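Local coordinates for Alr4995 protein (Nostoc sp., PDB 6LRF), which is a bifunctional enzyme that acts as an arginine dihydrolase and an ornithine cyclodeaminase, at residues G488-V492 against H623-M629; Y620-L624 against V642-T646. All coordinates share one frame; numbering follows the deposited sequence.

Interaction 1 of 2, residues G488-V492 against H623-M629; sequences GGKVV and HLEGAEM
Lys490 NZ grips two backbone carbonyls at once, those of His623 and Glu625, near where helix 613-624 gives way to a turn. NZ lies 2.7 Å from His623 O, approaching from above the carbonyl plane, and 2.9 Å from Glu625 O, this time within the carbonyl plane. A chi1 of -174° swings CG opposite the backbone N, and the extended chain beyond it carries NZ along the turn, CB near Gly626 O and CD near Glu625 O. NZ donates a third bond, to a water that also lies by ND1 at the edge of the His623 ring, in its plane. The turn is a type II beta turn from Leu624 to Ala627, with Gly626 at a positive phi of 83° that would jam a side chain against the preceding carbonyl.

Beyond it Val491 and Met629 form a parallel bridge. Lys490 O takes Glu628 N at 2.9 Å and, weakly, Met629 N at 3.4 Å; Val492 N binds Met629 O at 2.9 Å. On the face of the sheet away from the Val491 and Met629 side chains, Val492 sets CG2 against Ala627 CB (3.9 Å) and CG1 against Leu624 CD2 (4.0 Å). Cut back to an alanine here, Lys490 would probably leave both carbonyls without their shared donor, and the turn freer to shift. Its positive charge, beside the C-terminal part of the helix, would probably offset some of the negative potential there.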
loop_
_atom_site.group_PDB
_atom_site.type_symbol
_atom_site.label_atom_id
_atom_site.label_comp_id
_atom_site.label_asym_id
_atom_site.label_seq_id
_atom_site.Cartn_x
_atom_site.Cartn_y
_atom_site.Cartn_z
ATOM N N GLY B 488 33.539 20.359 -7.739
ATOM C CA GLY B 488 32.991 21.642 -7.314
ATOM C C GLY B 488 31.564 22.000 -7.754
ATOM O O GLY B 488 31.162 23.161 -7.655
ATOM N N GLY B 489 30.799 21.018 -8.231
ATOM C CA GLY B 489 29.438 21.237 -8.710
ATOM C C GLY B 489 28.422 21.602 -7.637
ATOM O O GLY B 489 28.772 21.813 -6.488
ATOM N N LYS B 490 27.153 21.697 -8.007
ATOM C CA LYS B 490 26.149 22.138 -7.050
ATOM C C LYS B 490 25.113 21.044 -6.794
ATOM O O LYS B 490 24.517 20.493 -7.719
ATOM C CB LYS B 490 25.473 23.416 -7.541
ATOM C CG LYS B 490 24.508 24.044 -6.550
ATOM C CD LYS B 490 23.759 25.228 -7.187
ATOM C CE LYS B 490 23.127 26.134 -6.134
ATOM N NZ LYS B 490 22.579 27.402 -6.713
ATOM N N VAL B 491 24.916 20.712 -5.527
ATOM C CA VAL B 491 23.926 19.706 -5.163
ATOM C C VAL B 491 22.856 20.380 -4.308
ATOM O O VAL B 491 23.172 21.107 -3.367
ATOM C CB VAL B 491 24.566 18.519 -4.411
ATOM C CG1 VAL B 491 23.500 17.571 -3.875
ATOM C CG2 VAL B 491 25.561 17.771 -5.326
ATOM N N VAL B 492 21.592 20.174 -4.664
ATOM C CA VAL B 492 20.497 20.800 -3.938
ATOM C C VAL B 492 19.686 19.691 -3.288
ATOM O O VAL B 492 19.441 18.651 -3.899
ATOM C CB VAL B 492 19.607 21.660 -4.860
ATOM C CG1 VAL B 492 18.410 22.213 -4.095
ATOM C CG2 VAL B 492 20.415 22.803 -5.450
ATOM N N HIS B 623 17.976 29.430 -6.196
ATOM C CA HIS B 623 18.938 28.473 -5.662
ATOM C C HIS B 623 19.063 27.236 -6.540
ATOM O O HIS B 623 20.055 26.519 -6.464
ATOM C CB HIS B 623 18.561 28.087 -4.238
ATOM C CG HIS B 623 18.763 29.196 -3.267
ATOM N ND1 HIS B 623 20.012 29.687 -2.959
ATOM C CD2 HIS B 623 17.877 29.943 -2.567
ATOM C CE1 HIS B 623 19.889 30.678 -2.095
ATOM N NE2 HIS B 623 18.604 30.850 -1.837
ATOM N N LEU B 624 18.068 26.990 -7.388
ATOM C CA LEU B 624 18.151 25.859 -8.299
ATOM C C LEU B 624 19.110 26.121 -9.475
ATOM O O LEU B 624 19.590 25.183 -10.100
ATOM C CB LEU B 624 16.760 25.503 -8.817
ATOM C CG LEU B 624 15.864 24.761 -7.816
ATOM C CD1 LEU B 624 14.510 24.463 -8.433
ATOM C CD2 LEU B 624 16.529 23.476 -7.378
ATOM N N GLU B 625 19.397 27.387 -9.768
ATOM C CA GLU B 625 20.291 27.734 -10.881
ATOM C C GLU B 625 21.661 27.082 -10.706
ATOM O O GLU B 625 22.254 27.169 -9.632
ATOM C CB GLU B 625 20.452 29.253 -10.985
ATOM C CG GLU B 625 19.184 29.973 -11.435
ATOM C CD GLU B 625 19.324 31.497 -11.473
ATOM O OE1 GLU B 625 20.412 32.024 -11.136
ATOM O OE2 GLU B 625 18.332 32.164 -11.848
ATOM N N GLY B 626 22.142 26.408 -11.750
ATOM C CA GLY B 626 23.435 25.739 -11.704
ATOM C C GLY B 626 23.467 24.355 -11.071
ATOM O O GLY B 626 24.517 23.713 -11.030
ATOM N N ALA B 627 22.327 23.889 -10.565
ATOM C CA ALA B 627 22.264 22.570 -9.920
ATOM C C ALA B 627 22.618 21.429 -10.877
ATOM O O ALA B 627 22.120 21.388 -11.996
ATOM C CB ALA B 627 20.861 22.336 -9.326
ATOM N N GLU B 628 23.466 20.502 -10.424
ATOM C CA GLU B 628 23.815 19.308 -11.198
ATOM C C GLU B 628 23.051 18.098 -10.680
ATOM O O GLU B 628 22.806 17.129 -11.395
ATOM C CB GLU B 628 25.315 19.037 -11.126
ATOM C CG GLU B 628 26.194 20.048 -11.869
ATOM C CD GLU B 628 27.680 19.659 -11.857
ATOM O OE1 GLU B 628 27.997 18.442 -11.808
ATOM O OE2 GLU B 628 28.534 20.575 -11.891
HETATM N N MSE B 629 22.678 18.156 -9.409
HETATM C CA MSE B 629 21.888 17.099 -8.831
HETATM C C MSE B 629 20.920 17.665 -7.831
HETATM O O MSE B 629 21.244 18.596 -7.100
HETATM C CB MSE B 629 22.782 16.057 -8.163
HETATM C CG MSE B 629 21.991 14.956 -7.461
HETATM SE SE MSE B 629 23.106 13.450 -6.876
HETATM C CE MSE B 629 23.635 12.820 -8.634
HETATM O O HOH W 1 22.358 28.662 -4.097
#

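Interaction 2 of 2, residues Y620-L624 against V642-T646; sequences YAKHL and VGNMT
At Met645 a chi1 of -66° puts CG opposite the carbonyl carbon, an extended chi2 carries the selenium of this selenomethionine up to Tyr620, and a bend at chi3 (-149°) sets CE beside it. SE rests 3.6 Å from Tyr620 CB and also touches Ala621, while CE lies obliquely by the ring, 4.2 Å from Tyr620 CD2. Val642 meets the same ring with one branch, CG2 to Tyr620 CD2 at 3.9 Å. Its other branch, CG1, packs on Leu624 CD1 at 4.0 Å.

That leucine methyl is wedged between the helices: Met645 CB lies 3.8 Å away, the two side chains crossing at about a right angle, and Thr646 OG1 is 3.9 Å from it. The threonine hydroxyl turns back on the last turn of helix 637-645, donating to Val642 O at 2.7 Å from above the carbonyl plane, which satisfies it beside an apolar neighbour. Tyr620 OH hydrogen-bonds to His638 and to Gly522 O, so the ring is fixed at its far end. Ile600 of the second subunit packs on Tyr620, and Arg403 of that subunit on Met645. Helices 613-624 and 637-645 are thus joined here by dispersion between methyls, selenium and ring, while the Thr646 hydroxyl is paired within its own segment and that of Tyr620 outside the contact.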
loop_
_atom_site.group_PDB
_atom_site.type_symbol
_atom_site.label_atom_id
_atom_site.label_comp_id
_atom_site.label_asym_id
_atom_site.label_seq_id
_atom_site.Cartn_x
_atom_site.Cartn_y
_atom_site.Cartn_z
ATOM N N TYR B 620 13.268 29.670 -4.583
ATOM C CA TYR B 620 13.573 28.292 -5.000
ATOM C C TYR B 620 14.306 28.299 -6.353
ATOM O O TYR B 620 15.348 27.666 -6.516
ATOM C CB TYR B 620 12.295 27.452 -5.119
ATOM C CG TYR B 620 11.860 26.700 -3.860
ATOM C CD1 TYR B 620 11.946 27.287 -2.587
ATOM C CD2 TYR B 620 11.323 25.423 -3.960
ATOM C CE1 TYR B 620 11.532 26.585 -1.434
ATOM C CE2 TYR B 620 10.904 24.721 -2.833
ATOM C CZ TYR B 620 11.014 25.305 -1.574
ATOM O OH TYR B 620 10.598 24.587 -0.469
ATOM N N ALA B 621 13.729 29.011 -7.316
ATOM C CA ALA B 621 14.237 29.030 -8.676
ATOM C C ALA B 621 15.661 29.562 -8.694
ATOM O O ALA B 621 16.495 29.074 -9.443
ATOM C CB ALA B 621 13.336 29.873 -9.575
ATOM N N LYS B 622 15.932 30.556 -7.856
ATOM C CA LYS B 622 17.263 31.138 -7.783
ATOM C C LYS B 622 18.295 30.131 -7.276
ATOM O O LYS B 622 19.370 29.971 -7.860
ATOM C CB LYS B 622 17.260 32.380 -6.892
ATOM C CG LYS B 622 18.610 33.089 -6.857
ATOM C CD LYS B 622 18.554 34.341 -5.983
ATOM C CE LYS B 622 18.373 34.009 -4.506
ATOM N NZ LYS B 622 19.592 33.351 -3.918
ATOM N N HIS B 623 17.976 29.430 -6.196
ATOM C CA HIS B 623 18.938 28.473 -5.662
ATOM C C HIS B 623 19.063 27.236 -6.540
ATOM O O HIS B 623 20.055 26.519 -6.464
ATOM C CB HIS B 623 18.561 28.087 -4.238
ATOM C CG HIS B 623 18.763 29.196 -3.267
ATOM N ND1 HIS B 623 20.012 29.687 -2.959
ATOM C CD2 HIS B 623 17.877 29.943 -2.567
ATOM C CE1 HIS B 623 19.889 30.678 -2.095
ATOM N NE2 HIS B 623 18.604 30.850 -1.837
ATOM N N LEU B 624 18.068 26.990 -7.388
ATOM C CA LEU B 624 18.151 25.859 -8.299
ATOM C C LEU B 624 19.110 26.121 -9.475
ATOM O O LEU B 624 19.590 25.183 -10.100
ATOM C CB LEU B 624 16.760 25.503 -8.817
ATOM C CG LEU B 624 15.864 24.761 -7.816
ATOM C CD1 LEU B 624 14.510 24.463 -8.433
ATOM C CD2 LEU B 624 16.529 23.476 -7.378
ATOM N N VAL B 642 9.944 21.876 -7.163
ATOM C CA VAL B 642 11.313 21.843 -7.645
ATOM C C VAL B 642 11.397 21.161 -9.017
ATOM O O VAL B 642 12.078 21.640 -9.917
ATOM C CB VAL B 642 12.220 21.114 -6.645
ATOM C CG1 VAL B 642 13.532 20.749 -7.282
ATOM C CG2 VAL B 642 12.448 21.983 -5.414
ATOM N N GLY B 643 10.716 20.040 -9.173
ATOM C CA GLY B 643 10.720 19.338 -10.440
ATOM C C GLY B 643 10.240 20.222 -11.578
ATOM O O GLY B 643 10.907 20.300 -12.620
ATOM N N ASN B 644 9.092 20.886 -11.382
ATOM C CA ASN B 644 8.544 21.816 -12.384
ATOM C C ASN B 644 9.570 22.862 -12.767
ATOM O O ASN B 644 9.637 23.291 -13.910
ATOM C CB ASN B 644 7.295 22.567 -11.884
ATOM C CG ASN B 644 6.177 21.651 -11.436
ATOM O OD1 ASN B 644 6.054 20.514 -11.895
ATOM N ND2 ASN B 644 5.355 22.148 -10.506
HETATM N N MSE B 645 10.358 23.291 -11.794
HETATM C CA MSE B 645 11.279 24.389 -12.034
HETATM C C MSE B 645 12.592 23.971 -12.668
HETATM O O MSE B 645 13.388 24.836 -13.019
HETATM C CB MSE B 645 11.591 25.124 -10.734
HETATM C CG MSE B 645 10.423 25.855 -10.124
HETATM SE SE MSE B 645 11.018 26.595 -8.427
HETATM C CE MSE B 645 9.336 26.543 -7.439
ATOM N N THR B 646 12.831 22.666 -12.796
ATOM C CA THR B 646 14.165 22.174 -13.151
ATOM C C THR B 646 14.300 21.674 -14.595
ATOM O O THR B 646 13.546 20.803 -15.017
ATOM C CB THR B 646 14.571 21.015 -12.221
ATOM O OG1 THR B 646 14.565 21.468 -10.856
ATOM C CG2 THR B 646 15.960 20.493 -12.598
#

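Both contacts use the C-terminal end of helix 613-624, share His623 and Leu624, and have centres about 10 Å apart in the Rossmann-fold region. Along the chain, strand 491-495 comes first, then helix 613-624, strand 629-633 and helix 637-645. Interaction 1 leads the chain out of the helix into strand 629-633, beside strand 491-495 in the parallel six-stranded sheet; interaction 2 holds the helix against the next one, on the same side of the sheet. Leu624 is the residue whose side chain works in both contacts. One helix end is therefore set against strand and helix together, with the second subunit reaching only interaction 2.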